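PDB 5CUV: acidocalcisomal pyrophosphatase from Trypanosoma cruzi, which probably hydrolyses inorganic pyrophosphate to phosphate with the help of magnesium, as other members of the soluble pyrophosphatase family do. Local coordinates for residues R223-C228 against G308-V313; P179-L184 against I249-K254. All blocks are in the same frame, centred on the assembly; numbering follows the deposited sequence.

Overall arrangement
Going from the N-terminal helices into the pyrophosphatase fold, the chain first lays down 179-184, then 223-228, 249-254 and 308-313. Interaction 2 closes a loop of 64 residues by joining the first of these to the third; interaction 1 closes one of 79 residues between the second and the fourth. The segments therefore alternate, and the two closures cross without nesting. Interaction 1 seams the mixed barrel sheet beside the malate pocket, whereas interaction 2 pairs strands 182-189 and 249-254 of the second, antiparallel sheet. The contacts touch where Ile249 packs on Gly308 and Ile227, and both also touch the second subunit.

Interaction 1 of 2, residues R223-C228 against G308-V313; sequences RYNFIC and GQVGAV. With MLT (D-malate), chain C.
Tyr224 and Val313 start this antiparallel pairing with two backbone bonds: Tyr224 N gives to Val313 O at 2.8 Å, and Val313 N returns one to Tyr224 O. The exchange repeats between Phe226 and Gly311, and just ahead of the start of strand 310-323 Gln309 O accepts from Cys228 N at 3.0 Å. Val313 and Phe226 share a face of the sheet. There Val313 CG1, anti to its own carbonyl carbon (chi1 -60°), meets Phe226 CB at 3.6 Å, and the Phe226 ring leads on to Ala297 and Glu299 of strand 296-299. The other face carries Ile227 and Val310 side by side, with CG1 of the former 4.2 Å from CG2 of the latter; Tyr185 packs on both.

Arg223, at the outer end, runs along the malate from its CB onward. That CB lies 3.7 Å from O2 of D-malate and its CD 3.3 Å from O1 of the same carboxylate. NE then passes obliquely by Ala312 CB at 4.2 Å. At the tip, NH1 donates to the malate hydroxyl O3 at 3.0 Å; the bond is bent (137°), and the ligand atom lies at the guanidinium edge. Asn222 N also binds the malate. Strands 224-228, 269-272, 296-299, 326-335 and 310-323 pair in a ring, and this seam completes the closed five-stranded barrel characteristic of family I soluble inorganic pyrophosphatases.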
# COMPACT_ATOMS: atom_id res chain seq x y z
N ARG A 223 3.61 -17.42 -10.26
CA ARG A 223 2.78 -17.74 -9.14
C ARG A 223 3.06 -19.16 -8.63
O ARG A 223 2.61 -20.18 -9.20
CB ARG A 223 1.35 -17.64 -9.59
CG ARG A 223 0.44 -17.46 -8.45
CD ARG A 223 -0.53 -16.33 -8.78
NE ARG A 223 -1.29 -15.99 -7.60
CZ ARG A 223 -1.57 -14.74 -7.24
NH1 ARG A 223 -1.14 -13.74 -8.01
NH2 ARG A 223 -2.25 -14.54 -6.10
N TYR A 224 3.74 -19.25 -7.50
CA TYR A 224 4.09 -20.56 -6.99
C TYR A 224 3.62 -20.78 -5.57
O TYR A 224 3.41 -19.82 -4.84
CB TYR A 224 5.61 -20.72 -7.05
CG TYR A 224 6.25 -20.67 -8.41
CD1 TYR A 224 6.45 -19.47 -9.09
CD2 TYR A 224 6.77 -21.84 -9.00
CE1 TYR A 224 7.15 -19.44 -10.29
CE2 TYR A 224 7.48 -21.82 -10.22
CZ TYR A 224 7.66 -20.62 -10.87
OH TYR A 224 8.25 -20.63 -12.14
N ASN A 225 3.48 -22.04 -5.19
CA ASN A 225 3.13 -22.34 -3.83
C ASN A 225 4.41 -22.50 -3.01
O ASN A 225 5.38 -22.98 -3.52
CB ASN A 225 2.29 -23.61 -3.75
CG ASN A 225 0.78 -23.34 -4.02
OD1 ASN A 225 0.24 -22.25 -3.67
ND2 ASN A 225 0.10 -24.31 -4.65
N PHE A 226 4.40 -22.05 -1.76
CA PHE A 226 5.56 -22.12 -0.88
C PHE A 226 5.11 -22.72 0.49
O PHE A 226 4.01 -22.46 0.99
CB PHE A 226 6.09 -20.67 -0.72
CG PHE A 226 6.89 -20.43 0.53
CD1 PHE A 226 6.27 -20.02 1.69
CD2 PHE A 226 8.28 -20.62 0.55
CE1 PHE A 226 7.02 -19.78 2.87
CE2 PHE A 226 9.04 -20.39 1.71
CZ PHE A 226 8.40 -19.97 2.88
N ILE A 227 5.94 -23.55 1.08
CA ILE A 227 5.64 -24.18 2.36
C ILE A 227 6.62 -23.69 3.41
O ILE A 227 7.83 -23.91 3.32
CB ILE A 227 5.72 -25.70 2.28
CG1 ILE A 227 4.78 -26.18 1.19
CG2 ILE A 227 5.26 -26.33 3.54
CD1 ILE A 227 5.02 -27.62 0.79
N CYS A 228 6.09 -22.99 4.40
CA CYS A 228 6.92 -22.47 5.43
C CYS A 228 7.36 -23.57 6.37
O CYS A 228 6.55 -24.30 6.88
CB CYS A 228 6.20 -21.43 6.21
SG CYS A 228 7.28 -20.72 7.44
N GLY A 308 4.53 -24.81 8.61
CA GLY A 308 3.76 -25.53 7.61
C GLY A 308 2.71 -24.73 6.85
O GLY A 308 2.04 -25.28 6.00
N GLN A 309 2.53 -23.44 7.12
CA GLN A 309 1.55 -22.67 6.37
C GLN A 309 1.95 -22.60 4.89
O GLN A 309 3.14 -22.48 4.56
CB GLN A 309 1.48 -21.26 6.91
CG GLN A 309 0.48 -20.41 6.21
CD GLN A 309 0.41 -19.00 6.78
OE1 GLN A 309 0.78 -18.76 7.92
NE2 GLN A 309 -0.09 -18.05 5.98
N VAL A 310 0.95 -22.65 4.00
CA VAL A 310 1.20 -22.58 2.56
C VAL A 310 0.61 -21.31 1.93
O VAL A 310 -0.47 -20.87 2.28
CB VAL A 310 0.60 -23.79 1.89
CG1 VAL A 310 0.92 -23.77 0.41
CG2 VAL A 310 1.05 -25.04 2.66
N GLY A 311 1.32 -20.72 0.98
CA GLY A 311 0.83 -19.52 0.35
C GLY A 311 1.44 -19.28 -1.03
O GLY A 311 2.52 -19.84 -1.35
N ALA A 312 0.74 -18.49 -1.85
CA ALA A 312 1.25 -18.17 -3.16
C ALA A 312 2.38 -17.10 -3.14
O ALA A 312 2.25 -15.99 -2.52
CB ALA A 312 0.13 -17.72 -4.05
N VAL A 313 3.47 -17.40 -3.84
CA VAL A 313 4.57 -16.47 -3.91
C VAL A 313 5.00 -16.15 -5.34
O VAL A 313 4.65 -16.84 -6.31
CB VAL A 313 5.80 -17.00 -3.13
CG1 VAL A 313 5.45 -17.21 -1.67
CG2 VAL A 313 6.25 -18.35 -3.76
C1 MLT C . 0.49 -14.77 -11.94
O1 MLT C . -0.72 -14.97 -11.82
O2 MLT C . 1.16 -15.52 -12.63
C2 MLT C . 1.15 -13.59 -11.23
O3 MLT C . 0.22 -12.79 -10.48
C3 MLT C . 1.97 -12.73 -12.23
C4 MLT C . 2.58 -11.51 -11.54
O4 MLT C . 2.38 -11.28 -10.37
O5 MLT C . 3.35 -10.65 -12.24

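Interaction 2 of 2, residues P179-L184 against I249-K254; sequences PSYRVL and IKQDIK
Val183 and Ile249 form an antiparallel hydrogen-bonded pair. Val183 N donates to Ile249 O at 2.9 Å, and Ile249 N answers to Val183 O at 3.1 Å with a straighter N-H (168°). Their side chains share one face, CB to CB.

On the other face Arg182 and Lys250 run alongside each other. The arginine chain folds back at chi2 (-75°), which lays one face of its guanidinium over Lys250 CB, 3.6 Å from NE. NH1 serves two carbonyls of its own segment, Pro179 O and Tyr181 O, each at 2.7 Å, approaching both from above the carbonyl plane; the turn is thus gripped from within. NH2 goes to Glu244 in a salt bridge. Lys250 also packs against Glu244, whose negative charge may temper the nearness of the two cationic side chains.

Beyond this point the backbones part, and a water accepts from Gln251 N at 3.0 Å. Gln251 OE1 is taken by Tyr177 N, and Tyr181 OH is bonded to Glu172. Farther out, Pro179 CG rests against Ile253 CG2 at 4.3 Å. This is plain antiparallel sheet pairing that gives way to looser side-chain packing, joining strand 182-189, which follows strand 166-173 as a beta hairpin, to strand 249-254 within the one antiparallel sheet.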
# COMPACT_ATOMS: atom_id res chain seq x y z
N PRO A 179 9.22 -35.29 19.94
CA PRO A 179 9.18 -36.03 18.66
C PRO A 179 7.80 -36.38 18.09
O PRO A 179 7.70 -36.92 17.00
CB PRO A 179 9.98 -37.30 18.95
CG PRO A 179 10.74 -37.02 20.22
CD PRO A 179 9.79 -36.14 21.00
N SER A 180 6.74 -36.10 18.82
CA SER A 180 5.44 -36.43 18.29
C SER A 180 4.83 -35.33 17.44
O SER A 180 3.87 -35.57 16.71
CB SER A 180 4.46 -36.76 19.42
OG SER A 180 4.55 -35.81 20.44
N TYR A 181 5.40 -34.13 17.54
CA TYR A 181 4.89 -32.97 16.83
C TYR A 181 4.93 -33.18 15.32
O TYR A 181 5.94 -33.60 14.76
CB TYR A 181 5.69 -31.71 17.19
CG TYR A 181 5.06 -30.48 16.65
CD1 TYR A 181 3.88 -29.97 17.20
CD2 TYR A 181 5.57 -29.88 15.53
CE1 TYR A 181 3.23 -28.88 16.62
CE2 TYR A 181 4.95 -28.81 14.94
CZ TYR A 181 3.77 -28.31 15.48
OH TYR A 181 3.15 -27.28 14.81
N ARG A 182 3.82 -32.88 14.68
CA ARG A 182 3.73 -33.03 13.26
C ARG A 182 2.63 -32.06 12.82
O ARG A 182 1.69 -31.79 13.57
CB ARG A 182 3.30 -34.45 12.91
CG ARG A 182 4.28 -35.61 13.21
CD ARG A 182 5.38 -35.61 12.21
NE ARG A 182 6.34 -36.68 12.36
CZ ARG A 182 7.05 -36.89 13.47
NH1 ARG A 182 6.90 -36.11 14.54
NH2 ARG A 182 7.96 -37.86 13.48
N VAL A 183 2.78 -31.53 11.61
CA VAL A 183 1.78 -30.67 11.06
C VAL A 183 1.30 -31.53 9.88
O VAL A 183 2.05 -31.80 8.96
CB VAL A 183 2.36 -29.30 10.59
CG1 VAL A 183 1.23 -28.44 9.91
CG2 VAL A 183 2.88 -28.53 11.76
N LEU A 184 0.03 -31.97 9.92
CA LEU A 184 -0.56 -32.81 8.85
C LEU A 184 -1.32 -31.99 7.83
O LEU A 184 -1.81 -30.92 8.17
CB LEU A 184 -1.55 -33.83 9.44
CG LEU A 184 -1.14 -34.83 10.56
CD1 LEU A 184 -1.70 -36.17 10.20
CD2 LEU A 184 0.32 -34.96 10.69
N ILE A 249 5.09 -32.35 8.47
CA ILE A 249 6.20 -31.58 8.90
C ILE A 249 6.46 -31.99 10.29
O ILE A 249 5.53 -32.19 11.08
CB ILE A 249 5.89 -30.10 8.85
CG1 ILE A 249 6.25 -29.58 7.47
CG2 ILE A 249 6.77 -29.33 9.87
CD1 ILE A 249 5.73 -28.23 7.25
N LYS A 250 7.75 -32.15 10.58
CA LYS A 250 8.16 -32.54 11.91
C LYS A 250 9.20 -31.59 12.41
O LYS A 250 9.78 -30.81 11.64
CB LYS A 250 8.70 -33.95 11.88
CG LYS A 250 9.64 -34.17 10.76
CD LYS A 250 10.93 -34.75 11.27
CE LYS A 250 10.90 -36.23 11.15
NZ LYS A 250 12.22 -36.63 10.59
N GLN A 251 9.42 -31.63 13.71
CA GLN A 251 10.42 -30.78 14.34
C GLN A 251 11.71 -31.58 14.26
O GLN A 251 11.67 -32.80 14.19
CB GLN A 251 10.02 -30.52 15.80
CG GLN A 251 10.87 -29.53 16.57
CD GLN A 251 10.03 -28.76 17.62
OE1 GLN A 251 9.01 -29.28 18.14
NE2 GLN A 251 10.44 -27.54 17.92
N ASP A 252 12.84 -30.88 14.21
CA ASP A 252 14.12 -31.54 14.15
C ASP A 252 14.57 -31.77 15.57
O ASP A 252 15.00 -30.84 16.27
CB ASP A 252 15.15 -30.70 13.43
CG ASP A 252 16.45 -31.45 13.21
OD1 ASP A 252 16.47 -32.70 13.37
OD2 ASP A 252 17.46 -30.80 12.88
N ILE A 253 14.41 -33.02 15.99
CA ILE A 253 14.78 -33.46 17.32
C ILE A 253 15.86 -34.50 17.16
O ILE A 253 15.73 -35.41 16.35
CB ILE A 253 13.61 -34.12 18.04
CG1 ILE A 253 12.32 -33.34 17.81
CG2 ILE A 253 13.93 -34.23 19.49
CD1 ILE A 253 12.36 -31.90 18.33
N LYS A 254 16.93 -34.36 17.91
CA LYS A 254 18.03 -35.31 17.88
C LYS A 254 18.23 -35.68 19.37
O LYS A 254 18.20 -34.81 20.26
CB LYS A 254 19.27 -34.68 17.27
CG LYS A 254 20.24 -35.68 16.74
CD LYS A 254 21.54 -34.97 16.37
CE LYS A 254 22.65 -35.94 15.86
NZ LYS A 254 23.93 -35.19 15.56
O HOH W 1 8.24 -33.72 15.58